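Local coordinates for protein carboxyl esterase NP (Bacillus subtilis, PDB 4CCW) that hydrolyses carboxylic esters to an alcohol and a carboxylate, acting as a carboxylesterase of the alpha/beta hydrolase superfamily, at residues S11-G14 against I15-Y18; G177-K180 against F181-M185; T225-E228 against L229-A232; A252-R255 against A256-V260; N284-V287 against M288-F291. All blocks are in the same frame, centred on the assembly; numbering follows the deposited sequence.

Interaction 1: residues S11-G14 against I15-Y18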
loop_
_atom_site.group_PDB
_atom_site.type_symbol
_atom_site.label_atom_id
_atom_site.label_comp_id
_atom_site.label_asym_id
_atom_site.label_seq_id
_atom_site.Cartn_x
_atom_site.Cartn_y
_atom_site.Cartn_z
ATOM N N SER A 11 12.281 -16.193 13.897
ATOM C CA SER A 11 13.683 -15.970 14.255
ATOM C C SER A 11 13.806 -14.810 15.251
ATOM O O SER A 11 12.837 -14.079 15.477
ATOM C CB SER A 11 14.527 -15.709 13.004
ATOM O OG SER A 11 14.242 -14.443 12.425
ATOM N N ASP A 12 14.989 -14.646 15.850
ATOM C CA ASP A 12 15.261 -13.472 16.691
ATOM C C ASP A 12 15.000 -12.143 15.941
ATOM O O ASP A 12 14.468 -11.188 16.517
ATOM C CB ASP A 12 16.689 -13.511 17.237
ATOM C CG ASP A 12 16.950 -14.715 18.144
ATOM O OD1 ASP A 12 16.019 -15.498 18.433
ATOM O OD2 ASP A 12 18.103 -14.868 18.587
ATOM N N ASN A 13 15.359 -12.090 14.661
ATOM C CA ASN A 13 15.095 -10.900 13.839
ATOM C C ASN A 13 13.611 -10.686 13.578
ATOM O O ASN A 13 13.151 -9.549 13.457
ATOM C CB ASN A 13 15.873 -10.961 12.521
ATOM C CG ASN A 13 17.360 -10.718 12.713
ATOM O OD1 ASN A 13 17.819 -10.475 13.831
ATOM N ND2 ASN A 13 18.120 -10.784 11.630
ATOM N N GLY A 14 12.875 -11.788 13.475
ATOM C CA GLY A 14 11.423 -11.749 13.329
ATOM C C GLY A 14 10.739 -11.212 14.572
ATOM O O GLY A 14 9.846 -10.368 14.472
ATOM N N ILE A 15 11.156 -11.696 15.741
ATOM C CA ILE A 15 10.644 -11.204 17.026
ATOM C C ILE A 15 10.888 -9.711 17.163
ATOM O O ILE A 15 9.994 -8.966 17.573
ATOM C CB ILE A 15 11.273 -11.968 18.221
ATOM C CG1 ILE A 15 10.767 -13.412 18.252
ATOM C CG2 ILE A 15 11.016 -11.258 19.554
ATOM C CD1 ILE A 15 9.295 -13.564 18.592
ATOM N N ARG A 16 12.091 -9.273 16.792
ATOM C CA ARG A 16 12.439 -7.867 16.864
ATOM C C ARG A 16 11.536 -7.041 15.950
ATOM O O ARG A 16 11.061 -5.975 16.352
ATOM C CB ARG A 16 13.905 -7.651 16.503
ATOM C CG ARG A 16 14.283 -6.192 16.332
ATOM C CD ARG A 16 15.776 -6.033 16.112
ATOM N NE ARG A 16 16.200 -6.659 14.862
ATOM C CZ ARG A 16 17.456 -6.981 14.575
ATOM N NH1 ARG A 16 18.424 -6.737 15.450
ATOM N NH2 ARG A 16 17.744 -7.555 13.416
ATOM N N TYR A 17 11.291 -7.546 14.740
ATOM C CA TYR A 17 10.408 -6.847 13.803
ATOM C C TYR A 17 9.007 -6.711 14.385
ATOM O O TYR A 17 8.446 -5.609 14.403
ATOM C CB TYR A 17 10.349 -7.513 12.428
ATOM C CG TYR A 17 9.346 -6.798 11.548
ATOM C CD1 TYR A 17 9.612 -5.514 11.058
ATOM C CD2 TYR A 17 8.098 -7.362 11.282
ATOM C CE1 TYR A 17 8.680 -4.834 10.281
ATOM C CE2 TYR A 17 7.163 -6.689 10.497
ATOM C CZ TYR A 17 7.456 -5.429 10.014
ATOM O OH TYR A 17 6.528 -4.769 9.249
ATOM N N TYR A 18 8.453 -7.819 14.876
ATOM C CA TYR A 18 7.147 -7.796 15.533
ATOM C C TYR A 18 7.053 -6.783 16.670
ATOM O O TYR A 18 6.041 -6.095 16.811
ATOM C CB TYR A 18 6.754 -9.192 16.024
ATOM C CG TYR A 18 6.028 -10.024 14.997
ATOM C CD1 TYR A 18 6.600 -10.290 13.751
ATOM C CD2 TYR A 18 4.768 -10.558 15.271
ATOM C CE1 TYR A 18 5.936 -11.061 12.806
ATOM C CE2 TYR A 18 4.102 -11.326 14.336
ATOM C CZ TYR A 18 4.690 -11.572 13.106
ATOM O OH TYR A 18 4.031 -12.331 12.176
HETATM O O HOH W 1 14.866 -7.509 12.631
#

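Interaction 2: residues G177-K180 against F181-M185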
loop_
_atom_site.group_PDB
_atom_site.type_symbol
_atom_site.label_atom_id
_atom_site.label_comp_id
_atom_site.label_asym_id
_atom_site.label_seq_id
_atom_site.Cartn_x
_atom_site.Cartn_y
_atom_site.Cartn_z
ATOM N N GLY A 177 22.296 1.152 3.382
ATOM C CA GLY A 177 21.205 1.091 2.413
ATOM C C GLY A 177 19.885 1.720 2.817
ATOM O O GLY A 177 19.179 2.286 1.972
ATOM N N VAL A 178 19.525 1.618 4.098
ATOM C CA VAL A 178 18.271 2.197 4.566
ATOM C C VAL A 178 18.286 3.720 4.458
ATOM O O VAL A 178 17.336 4.322 3.957
ATOM C CB VAL A 178 17.911 1.743 5.996
ATOM C CG1 VAL A 178 16.870 2.665 6.614
ATOM C CG2 VAL A 178 17.401 0.310 5.967
ATOM N N GLU A 179 19.384 4.321 4.911
ATOM C CA GLU A 179 19.580 5.761 4.839
ATOM C C GLU A 179 19.647 6.273 3.397
ATOM O O GLU A 179 19.079 7.320 3.085
ATOM C CB GLU A 179 20.853 6.148 5.591
ATOM C CG GLU A 179 21.064 7.648 5.711
ATOM C CD GLU A 179 22.334 7.989 6.449
ATOM O OE1 GLU A 179 22.324 7.967 7.697
ATOM O OE2 GLU A 179 23.340 8.290 5.779
ATOM N N LYS A 180 20.347 5.532 2.536
ATOM C CA LYS A 180 20.446 5.860 1.113
ATOM C C LYS A 180 19.073 5.849 0.460
ATOM O O LYS A 180 18.720 6.775 -0.262
ATOM C CB LYS A 180 21.329 4.849 0.380
ATOM C CG LYS A 180 22.777 4.790 0.831
ATOM C CD LYS A 180 23.666 5.730 0.041
ATOM C CE LYS A 180 25.128 5.350 0.230
ATOM N NZ LYS A 180 26.058 6.396 -0.269
ATOM N N PHE A 181 18.313 4.784 0.706
ATOM C CA PHE A 181 16.967 4.640 0.152
ATOM C C PHE A 181 16.076 5.824 0.548
ATOM O O PHE A 181 15.457 6.462 -0.308
ATOM C CB PHE A 181 16.367 3.311 0.620
ATOM C CG PHE A 181 14.978 3.036 0.105
ATOM C CD1 PHE A 181 14.790 2.345 -1.089
ATOM C CD2 PHE A 181 13.862 3.401 0.853
ATOM C CE1 PHE A 181 13.514 2.067 -1.557
ATOM C CE2 PHE A 181 12.585 3.121 0.395
ATOM C CZ PHE A 181 12.411 2.453 -0.808
ATOM N N LEU A 182 16.049 6.140 1.840
ATOM C CA LEU A 182 15.152 7.184 2.348
ATOM C C LEU A 182 15.516 8.604 1.883
ATOM O O LEU A 182 14.634 9.403 1.555
ATOM C CB LEU A 182 15.022 7.088 3.874
ATOM C CG LEU A 182 14.231 5.869 4.378
ATOM C CD1 LEU A 182 14.273 5.791 5.899
ATOM C CD2 LEU A 182 12.789 5.851 3.866
ATOM N N ASN A 183 16.809 8.896 1.816
ATOM C CA ASN A 183 17.280 10.195 1.345
ATOM C C ASN A 183 16.995 10.388 -0.141
ATOM O O ASN A 183 16.733 11.505 -0.599
ATOM C CB ASN A 183 18.768 10.367 1.648
ATOM C CG ASN A 183 19.059 10.445 3.145
ATOM O OD1 ASN A 183 18.142 10.500 3.968
ATOM N ND2 ASN A 183 20.339 10.448 3.501
ATOM N N TRP A 184 17.048 9.288 -0.885
ATOM C CA TRP A 184 16.690 9.286 -2.292
ATOM C C TRP A 184 15.215 9.502 -2.482
ATOM O O TRP A 184 14.818 10.342 -3.283
ATOM C CB TRP A 184 17.128 7.975 -2.924
ATOM C CG TRP A 184 16.614 7.717 -4.321
ATOM C CD1 TRP A 184 16.971 8.375 -5.501
ATOM C CD2 TRP A 184 15.658 6.676 -4.736
ATOM N NE1 TRP A 184 16.320 7.825 -6.580
ATOM C CE2 TRP A 184 15.511 6.811 -6.192
ATOM C CE3 TRP A 184 14.929 5.684 -4.071
ATOM C CZ2 TRP A 184 14.677 5.979 -6.929
ATOM C CZ3 TRP A 184 14.082 4.861 -4.827
ATOM C CH2 TRP A 184 13.964 5.000 -6.219
ATOM N N MET A 185 14.400 8.760 -1.732
ATOM C CA MET A 185 12.952 8.780 -1.908
ATOM C C MET A 185 12.301 10.025 -1.306
ATOM O O MET A 185 11.239 10.457 -1.744
ATOM C CB MET A 185 12.337 7.507 -1.313
ATOM C CG MET A 185 10.844 7.364 -1.524
ATOM S SD MET A 185 10.265 5.708 -1.152
ATOM C CE MET A 185 10.634 4.931 -2.718
#

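Interaction 3: residues T225-E228 against L229-A232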
loop_
_atom_site.group_PDB
_atom_site.type_symbol
_atom_site.label_atom_id
_atom_site.label_comp_id
_atom_site.label_asym_id
_atom_site.label_seq_id
_atom_site.Cartn_x
_atom_site.Cartn_y
_atom_site.Cartn_z
ATOM N N THR A 225 -1.826 -3.002 -19.663
ATOM C CA THR A 225 -1.864 -2.668 -21.074
ATOM C C THR A 225 -2.850 -1.519 -21.331
ATOM O O THR A 225 -3.678 -1.162 -20.471
ATOM C CB THR A 225 -2.301 -3.867 -21.935
ATOM O OG1 THR A 225 -3.672 -4.196 -21.642
ATOM C CG2 THR A 225 -1.377 -5.087 -21.702
ATOM N N ASP A 226 -2.767 -0.947 -22.528
ATOM C CA ASP A 226 -3.710 0.083 -22.949
ATOM C C ASP A 226 -5.147 -0.401 -22.788
ATOM O O ASP A 226 -5.991 0.298 -22.206
ATOM C CB ASP A 226 -3.473 0.448 -24.416
ATOM C CG ASP A 226 -2.189 1.234 -24.634
ATOM O OD1 ASP A 226 -1.463 1.496 -23.659
ATOM O OD2 ASP A 226 -1.912 1.597 -25.805
ATOM N N GLU A 227 -5.399 -1.615 -23.288
ATOM C CA GLU A 227 -6.731 -2.200 -23.238
ATOM C C GLU A 227 -7.202 -2.445 -21.810
ATOM O O GLU A 227 -8.351 -2.168 -21.493
ATOM C CB GLU A 227 -6.814 -3.475 -24.098
ATOM C CG GLU A 227 -6.942 -3.208 -25.604
ATOM C CD GLU A 227 -7.943 -2.108 -25.987
ATOM O OE1 GLU A 227 -9.166 -2.279 -25.786
ATOM O OE2 GLU A 227 -7.500 -1.055 -26.517
ATOM N N GLU A 228 -6.309 -2.934 -20.948
ATOM C CA GLU A 228 -6.636 -3.116 -19.533
ATOM C C GLU A 228 -7.049 -1.815 -18.846
ATOM O O GLU A 228 -8.055 -1.777 -18.132
ATOM C CB GLU A 228 -5.480 -3.798 -18.789
ATOM C CG GLU A 228 -5.445 -5.289 -19.101
ATOM C CD GLU A 228 -4.189 -6.012 -18.655
ATOM O OE1 GLU A 228 -3.153 -5.362 -18.463
ATOM O OE2 GLU A 228 -4.263 -7.247 -18.530
ATOM N N LEU A 229 -6.303 -0.745 -19.102
ATOM C CA LEU A 229 -6.637 0.561 -18.546
ATOM C C LEU A 229 -7.983 1.085 -19.071
ATOM O O LEU A 229 -8.786 1.612 -18.297
ATOM C CB LEU A 229 -5.522 1.577 -18.822
ATOM C CG LEU A 229 -4.157 1.345 -18.147
ATOM C CD1 LEU A 229 -3.223 2.503 -18.519
ATOM C CD2 LEU A 229 -4.293 1.214 -16.634
ATOM N N ARG A 230 -8.225 0.942 -20.371
ATOM C CA ARG A 230 -9.505 1.368 -20.971
ATOM C C ARG A 230 -10.696 0.645 -20.356
ATOM O O ARG A 230 -11.838 1.142 -20.403
ATOM C CB ARG A 230 -9.499 1.108 -22.475
ATOM C CG ARG A 230 -8.699 2.126 -23.268
ATOM C CD ARG A 230 -8.745 1.798 -24.748
ATOM N NE ARG A 230 -8.304 2.949 -25.522
ATOM C CZ ARG A 230 -7.239 2.964 -26.315
ATOM N NH1 ARG A 230 -6.513 1.879 -26.482
ATOM N NH2 ARG A 230 -6.927 4.074 -26.969
ATOM N N SER A 231 -10.429 -0.535 -19.806
ATOM C CA SER A 231 -11.500 -1.402 -19.292
ATOM C C SER A 231 -11.995 -1.032 -17.887
ATOM O O SER A 231 -13.009 -1.579 -17.433
ATOM C CB SER A 231 -11.060 -2.870 -19.335
ATOM O OG SER A 231 -10.300 -3.234 -18.188
ATOM N N ALA A 232 -11.306 -0.100 -17.222
ATOM C CA ALA A 232 -11.665 0.324 -15.851
ATOM C C ALA A 232 -13.121 0.768 -15.768
ATOM O O ALA A 232 -13.566 1.588 -16.573
ATOM C CB ALA A 232 -10.751 1.446 -15.372
HETATM O O HOH W 2 -3.916 1.580 -27.567
#

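Interaction 4: residues A252-R255 against A256-V260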
loop_
_atom_site.group_PDB
_atom_site.type_symbol
_atom_site.label_atom_id
_atom_site.label_comp_id
_atom_site.label_asym_id
_atom_site.label_seq_id
_atom_site.Cartn_x
_atom_site.Cartn_y
_atom_site.Cartn_z
ATOM N N ALA A 252 3.469 9.487 -15.837
ATOM C CA ALA A 252 2.472 8.575 -15.267
ATOM C C ALA A 252 1.055 9.131 -15.379
ATOM O O ALA A 252 0.129 8.414 -15.777
ATOM C CB ALA A 252 2.794 8.258 -13.808
ATOM N N LEU A 253 0.894 10.404 -15.011
ATOM C CA LEU A 253 -0.407 11.071 -15.109
ATOM C C LEU A 253 -0.883 11.058 -16.564
ATOM O O LEU A 253 -2.069 10.830 -16.835
ATOM C CB LEU A 253 -0.334 12.506 -14.570
ATOM C CG LEU A 253 -1.648 13.319 -14.634
ATOM C CD1 LEU A 253 -1.750 14.276 -13.458
ATOM C CD2 LEU A 253 -1.712 14.083 -15.939
ATOM N N HIS A 254 0.033 11.316 -17.493
ATOM C CA HIS A 254 -0.325 11.375 -18.912
ATOM C C HIS A 254 -0.897 10.058 -19.348
ATOM O O HIS A 254 -1.994 10.013 -19.910
ATOM C CB HIS A 254 0.871 11.773 -19.783
ATOM C CG HIS A 254 0.637 11.544 -21.254
ATOM N ND1 HIS A 254 0.970 10.400 -21.862
ATOM C CD2 HIS A 254 0.034 12.341 -22.217
ATOM C CE1 HIS A 254 0.618 10.460 -23.162
ATOM N NE2 HIS A 254 0.041 11.643 -23.376
ATOM N N ARG A 255 -0.204 8.956 -19.052
ATOM C CA ARG A 255 -0.698 7.664 -19.521
ATOM C C ARG A 255 -2.036 7.298 -18.853
ATOM O O ARG A 255 -2.985 6.890 -19.533
ATOM C CB ARG A 255 0.354 6.542 -19.333
ATOM C CG ARG A 255 -0.143 5.215 -19.907
ATOM C CD ARG A 255 0.959 4.219 -20.223
ATOM N NE ARG A 255 0.342 3.073 -20.904
ATOM C CZ ARG A 255 -0.004 1.918 -20.324
ATOM N NH1 ARG A 255 0.245 1.682 -19.030
ATOM N NH2 ARG A 255 -0.571 0.971 -21.056
ATOM N N ALA A 256 -2.126 7.484 -17.534
ATOM C CA ALA A 256 -3.340 7.160 -16.799
ATOM C C ALA A 256 -4.547 7.935 -17.359
ATOM O O ALA A 256 -5.622 7.367 -17.621
ATOM C CB ALA A 256 -3.136 7.461 -15.315
ATOM N N SER A 257 -4.341 9.234 -17.560
ATOM C CA SER A 257 -5.400 10.123 -18.040
ATOM C C SER A 257 -5.794 9.839 -19.477
ATOM O O SER A 257 -6.912 10.140 -19.857
ATOM C CB SER A 257 -4.977 11.585 -17.909
ATOM O OG SER A 257 -4.698 11.911 -16.557
ATOM N N SER A 258 -4.865 9.272 -20.257
ATOM C CA SER A 258 -5.113 8.947 -21.671
ATOM C C SER A 258 -6.077 7.763 -21.858
ATOM O O SER A 258 -6.810 7.718 -22.852
ATOM C CB SER A 258 -3.788 8.677 -22.408
ATOM O OG SER A 258 -3.032 9.900 -22.535
ATOM N N PHE A 259 -6.069 6.820 -20.917
ATOM C CA PHE A 259 -6.817 5.559 -21.078
ATOM C C PHE A 259 -7.920 5.256 -20.050
ATOM O O PHE A 259 -8.932 4.615 -20.396
ATOM C CB PHE A 259 -5.835 4.378 -21.104
ATOM C CG PHE A 259 -4.851 4.429 -22.238
ATOM C CD1 PHE A 259 -5.224 4.037 -23.513
ATOM C CD2 PHE A 259 -3.542 4.866 -22.025
ATOM C CE1 PHE A 259 -4.326 4.092 -24.564
ATOM C CE2 PHE A 259 -2.645 4.938 -23.075
ATOM C CZ PHE A 259 -3.034 4.552 -24.344
ATOM N N VAL A 260 -7.735 5.659 -18.795
ATOM C CA VAL A 260 -8.688 5.263 -17.740
ATOM C C VAL A 260 -9.941 6.132 -17.863
ATOM O O VAL A 260 -9.839 7.338 -17.779
ATOM C CB VAL A 260 -8.086 5.389 -16.322
ATOM C CG1 VAL A 260 -9.121 5.076 -15.250
ATOM C CG2 VAL A 260 -6.866 4.478 -16.165
#

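Interaction 5: residues N284-V287 against M288-F291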
loop_
_atom_site.group_PDB
_atom_site.type_symbol
_atom_site.label_atom_id
_atom_site.label_comp_id
_atom_site.label_asym_id
_atom_site.label_seq_id
_atom_site.Cartn_x
_atom_site.Cartn_y
_atom_site.Cartn_z
ATOM N N ASN A 284 -5.281 13.825 3.085
ATOM C CA ASN A 284 -6.451 13.419 3.859
ATOM C C ASN A 284 -7.749 14.014 3.313
ATOM O O ASN A 284 -8.678 13.275 3.035
ATOM C CB ASN A 284 -6.312 13.807 5.337
ATOM C CG ASN A 284 -5.268 12.978 6.063
ATOM O OD1 ASN A 284 -4.690 12.055 5.497
ATOM N ND2 ASN A 284 -5.022 13.313 7.330
ATOM N N GLU A 285 -7.793 15.343 3.167
ATOM C CA GLU A 285 -8.991 16.051 2.674
ATOM C C GLU A 285 -9.310 15.696 1.226
ATOM O O GLU A 285 -10.484 15.530 0.860
ATOM C CB GLU A 285 -8.824 17.576 2.801
ATOM C CG GLU A 285 -10.053 18.390 2.391
ATOM C CD GLU A 285 -10.216 18.590 0.880
ATOM O OE1 GLU A 285 -9.220 18.538 0.135
ATOM O OE2 GLU A 285 -11.365 18.828 0.432
ATOM N N ARG A 286 -8.267 15.603 0.405
ATOM C CA ARG A 286 -8.431 15.355 -1.024
ATOM C C ARG A 286 -9.112 14.012 -1.260
ATOM O O ARG A 286 -10.020 13.914 -2.068
ATOM C CB ARG A 286 -7.077 15.410 -1.750
ATOM C CG ARG A 286 -7.152 15.139 -3.251
ATOM C CD ARG A 286 -7.932 16.229 -3.966
ATOM N NE ARG A 286 -8.263 15.957 -5.372
ATOM C CZ ARG A 286 -9.447 15.510 -5.807
ATOM N NH1 ARG A 286 -10.427 15.235 -4.950
ATOM N NH2 ARG A 286 -9.654 15.332 -7.110
ATOM N N VAL A 287 -8.654 12.985 -0.555
ATOM C CA VAL A 287 -9.239 11.651 -0.673
ATOM C C VAL A 287 -10.680 11.649 -0.173
ATOM O O VAL A 287 -11.579 11.091 -0.820
ATOM C CB VAL A 287 -8.397 10.596 0.073
ATOM C CG1 VAL A 287 -9.181 9.296 0.221
ATOM C CG2 VAL A 287 -7.080 10.348 -0.651
ATOM N N MET A 288 -10.914 12.292 0.968
ATOM C CA MET A 288 -12.268 12.387 1.496
ATOM C C MET A 288 -13.226 13.059 0.523
ATOM O O MET A 288 -14.342 12.584 0.316
ATOM C CB MET A 288 -12.292 13.122 2.828
ATOM C CG MET A 288 -13.248 12.462 3.794
ATOM S SD MET A 288 -12.391 11.087 4.579
ATOM C CE MET A 288 -11.748 12.033 5.955
ATOM N N ARG A 289 -12.770 14.156 -0.074
ATOM C CA ARG A 289 -13.575 14.928 -1.015
ATOM C C ARG A 289 -13.981 14.064 -2.201
ATOM O O ARG A 289 -15.131 14.118 -2.650
ATOM C CB ARG A 289 -12.784 16.144 -1.497
ATOM C CG ARG A 289 -13.584 17.177 -2.267
ATOM C CD ARG A 289 -12.733 18.423 -2.471
ATOM N NE ARG A 289 -11.873 18.332 -3.652
ATOM C CZ ARG A 289 -10.622 18.786 -3.726
ATOM N NH1 ARG A 289 -10.030 19.334 -2.673
ATOM N NH2 ARG A 289 -9.944 18.667 -4.859
ATOM N N PHE A 290 -13.031 13.262 -2.686
ATOM C CA PHE A 290 -13.272 12.338 -3.785
ATOM C C PHE A 290 -14.320 11.273 -3.449
ATOM O O PHE A 290 -15.200 10.988 -4.264
ATOM C CB PHE A 290 -11.963 11.673 -4.220
ATOM C CG PHE A 290 -12.143 10.631 -5.285
ATOM C CD1 PHE A 290 -12.379 11.003 -6.604
ATOM C CD2 PHE A 290 -12.082 9.278 -4.970
ATOM C CE1 PHE A 290 -12.553 10.045 -7.593
ATOM C CE2 PHE A 290 -12.264 8.316 -5.959
ATOM C CZ PHE A 290 -12.498 8.701 -7.268
ATOM N N PHE A 291 -14.215 10.692 -2.255
ATOM C CA PHE A 291 -15.146 9.653 -1.819
ATOM C C PHE A 291 -16.561 10.201 -1.565
ATOM O O PHE A 291 -17.542 9.482 -1.722
ATOM C CB PHE A 291 -14.640 8.957 -0.554
ATOM C CG PHE A 291 -13.468 8.041 -0.770
ATOM C CD1 PHE A 291 -13.167 7.533 -2.035
ATOM C CD2 PHE A 291 -12.677 7.653 0.307
ATOM C CE1 PHE A 291 -12.092 6.679 -2.221
ATOM C CE2 PHE A 291 -11.596 6.802 0.125
ATOM C CZ PHE A 291 -11.302 6.315 -1.139
#

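Interaction 1: residues S11-G14 against I15-Y18
With CG beside its backbone N (chi1 -73°), Asn13 lays its amide next to the side chain of Arg16, whose CG is anti to the backbone N and whose chain turns at chi3 (64°) to bring the guanidinium back over the first turn of the helix. The two side chains run alongside each other, and their flat groups are almost parallel, 22° apart. Asn13 OD1 therefore sits over one face of the guanidinium, 3.0 Å from Arg16 NH2, where the angle is too poor for a hydrogen bond. The firmer link runs through a water: Arg16 NE donates to it at 2.7 Å, and the same water donates to Asn13 O at 2.8 Å. Asn13 O is thus gripped twice, since it also accepts the helical bond from Tyr17 N. An alanine in place of Asn13 would take away the amide lying over the guanidinium, and Arg16 is likely to become freer to swing away from the water.

Serine suits the N-cap because its short hydroxyl can fold back on the backbone: Ser11 OG accepts from Gly14 N at 3.2 Å, while Ser11 O takes Ile15 N at 2.9 Å. Gly14 O, at 2.9 Å from Tyr18 N, continues the ladder along a nearly straight bond.

Helix 12-24 begins here, outside the ligand pocket. Asp208 holds the hydroxyl of Ser11, and Trp206 lies against both Ser11 and Asn13. Farther along, buried Tyr17 bonds through its hydroxyl to Gln199 and so ties this N-terminal helix to helix 194-205.

Interaction 2: residues G177-K180 against F181-M185
Val178 CG1 meets Leu182 CD1 at 4.1 Å, the two branched side chains running out from the helix in the same direction, one turn apart. Leucine suits the spot because its longer chain also passes beside the backbone of the preceding turn, with CG 3.5 Å from Val178 O. On another side of the helix, the extended chain of Glu179, its CG anti to the backbone N (chi1 -173°), brings CG to 3.6 Å from Asn183 ND2. The carboxylate and amide planes are only 17° apart, yet this is contact of a methylene with an amide and not a bond between the polar ends; Asn183 OD1 instead accepts from Gln189.

Behind these contacts stands the backbone. Phe181 N donates to Gly177 O at 2.9 Å, and Asn183 N to Glu179 O at 3.0 Å, with matching bonds for Leu182 and Trp184. They fix the turn that sends Phe181 and Leu182 to the buried side, while Glu179, Lys180 and Asn183 lie in contact with solvent, as suits their polar ends.

Phe181 packs its CB 3.3 Å from Gly177 O, then carries its ring away from the first turn to touch the bound (2-hydroxyethoxy)acetic acid. The ring is about 6 Å from the side chain of His273, probably the active-site proton acceptor, so this short helix supplies an apolar wall to the ligand pocket.

Helix 177-185 touches two others: Val178 leans on Phe200, Gln201 and Val204 of helix 194-205, while Phe181 meets Tyr168 of helix 163-171 and Trp184 stacks with the same tyrosine.

Interaction 3: residues T225-E228 against L229-A232
A capping box opens helix 226-230, formed by Thr225 at the N-cap and Glu228 three residues on. Thr225 OG1 accepts from Glu228 N at 3.0 Å; in return Thr225 N donates to Glu228 OE1 along a nearly straight bond (169°), meeting the anti side of the carboxylate. Threonine and glutamate suit these places because each side chain satisfies the backbone N-H of the other, and Tyr222 adds a second donor to Glu228 OE1. Across the turn, Thr225 O receives Leu229 N.

On the solvent side, Glu227 doubles back at chi2 (-44°) and its OE2 forms a salt bridge with Arg230 NH1 at 3.1 Å. The guanidinium is approached obliquely, with the oxygen 27° out of its plane. Arg230 NH1 also donates to a water at 2.8 Å, lying in the guanidinium plane, and that water donates to Asp226 OD2, so both acids are coupled to one arginine.

Ser231 OG folds back to donate to Glu228 O at 2.7 Å, and Ser231 N reaches the same oxygen from above the carbonyl plane, so this carbonyl accepts two bonds from one residue.

Helix 226-230 lies against helix 249-259: Leu229 buries itself on Arg255 and Phe259, and Asp226 OD1 makes a salt bridge to Arg255. Ser231 and Ala232 then lead the chain past Leu140 of helix 130-141.

Interaction 4: residues A252-R255 against A256-V260
His254 O is gripped by both donors of Ser258: the hydroxyl OG at 2.8 Å and the backbone N at 3.0 Å reach it from opposite faces of the carbonyl plane. One residue earlier the pattern repeats, for Leu253 O accepts from Ser257 OG and Ser257 N, again from opposite faces, with OG at 2.9 Å. In both serines OG stands beside the backbone N (chi1 -60° and -69°), which points the hydroxyl back at the carbonyl four residues before it. Serine suits these exposed places on the last turn because its short side chain lets the hydroxyl donate to a carbonyl of its own helix. Ser258 OG also lies over one face of the His254 imidazole, 3.6 Å above the ring plane.

The third pair is of another kind. Arg255, extended from CG to NE, passes Phe259, with Arg255 CG 4.0 Å from Phe259 CD2 and the guanidinium turned 55° from the ring. The ring presents its edge to Arg255 O, with CD2 at 3.3 Å; the helical bond from Phe259 N to that oxygen is weak, as the helix is ending. With an alanine at Phe259, the aliphatic part of Arg255 would probably lose part of its cover and a gap would open toward helix 226-230.

Helix 249-259 is the crossover of a beta-alpha-beta unit. Ala252 and Ala256, small enough for close approach, face Leu240 and Leu238 of strand 236-241, and Ala256 also meets Ile263 of strand 263-268. Arg255, besides its bridge to Asp226, donates to Phe158 O and Phe224 O, facing helix 226-230.

Interaction 5: residues N284-V287 against M288-F291
Side chains one turn apart meet here along helix 280-291, the C-terminal helix, which rests with one side on the central sheet and has another in solvent. The exposed side carries a salt bridge: Glu285 OE1 lies 3.0 Å from Arg289 NH1, and OE2 accepts a longer, weak bond from the same nitrogen. Glu285 bends at chi2 (-80°) to bring its carboxylate across the arginine, the two planes 37° apart, with OE2 also 3.2 Å from Arg289 CD.

Arg289 NH2 lies over one face of the Arg286 guanidinium, 3.2 Å from Arg286 NE, the two flat groups nearly parallel at 12°. The like charges are probably tolerated because each has an acid of its own: Glu285 serves Arg289, while Glu266 and Glu264 of strand 263-268 form salt bridges with Arg286. A long, flexible arginine suits the edge of the sheet, where it can cross from the helix to these carboxylates.

The inner side is apolar. Val287 CG1 touches Phe291 CE2 at 3.5 Å, the two side chains set alongside one another. Phe291 has CG beside its backbone N, which leaves one ring face toward Val287 O, the oxygen that also takes Phe291 N at 3.0 Å. Beyond them, Val287 packs on Leu237 and Ile126, while Phe291 stacks with His124.

Asn284 and Met288 reach helix 74-80, through Asp76 and Trp77. A closing amphipathic helix packed against the parallel strands of the sheet beside a neighbouring helix is characteristic of the alpha/beta hydrolase fold.

In the fold
All five contacts are local, along a helix or at its ends, but their surroundings differ. Interactions 3 and 4 are the one touching pair: a salt bridge and aromatic packing join their two helices on one flank. Interactions 4 and 5 both have sides resting on strand 236-241, and there small or apolar residues are buried; their exposed sides carry serines or a salt bridge. Interactions 1 and 2, about 11 Å apart at their nearest atoms, each lean on helix 194-205, and interaction 2 alone contributes to the ligand pocket. Interactions 1 and 3 mark helix starts, where side-chain caps replace missing helical bonds.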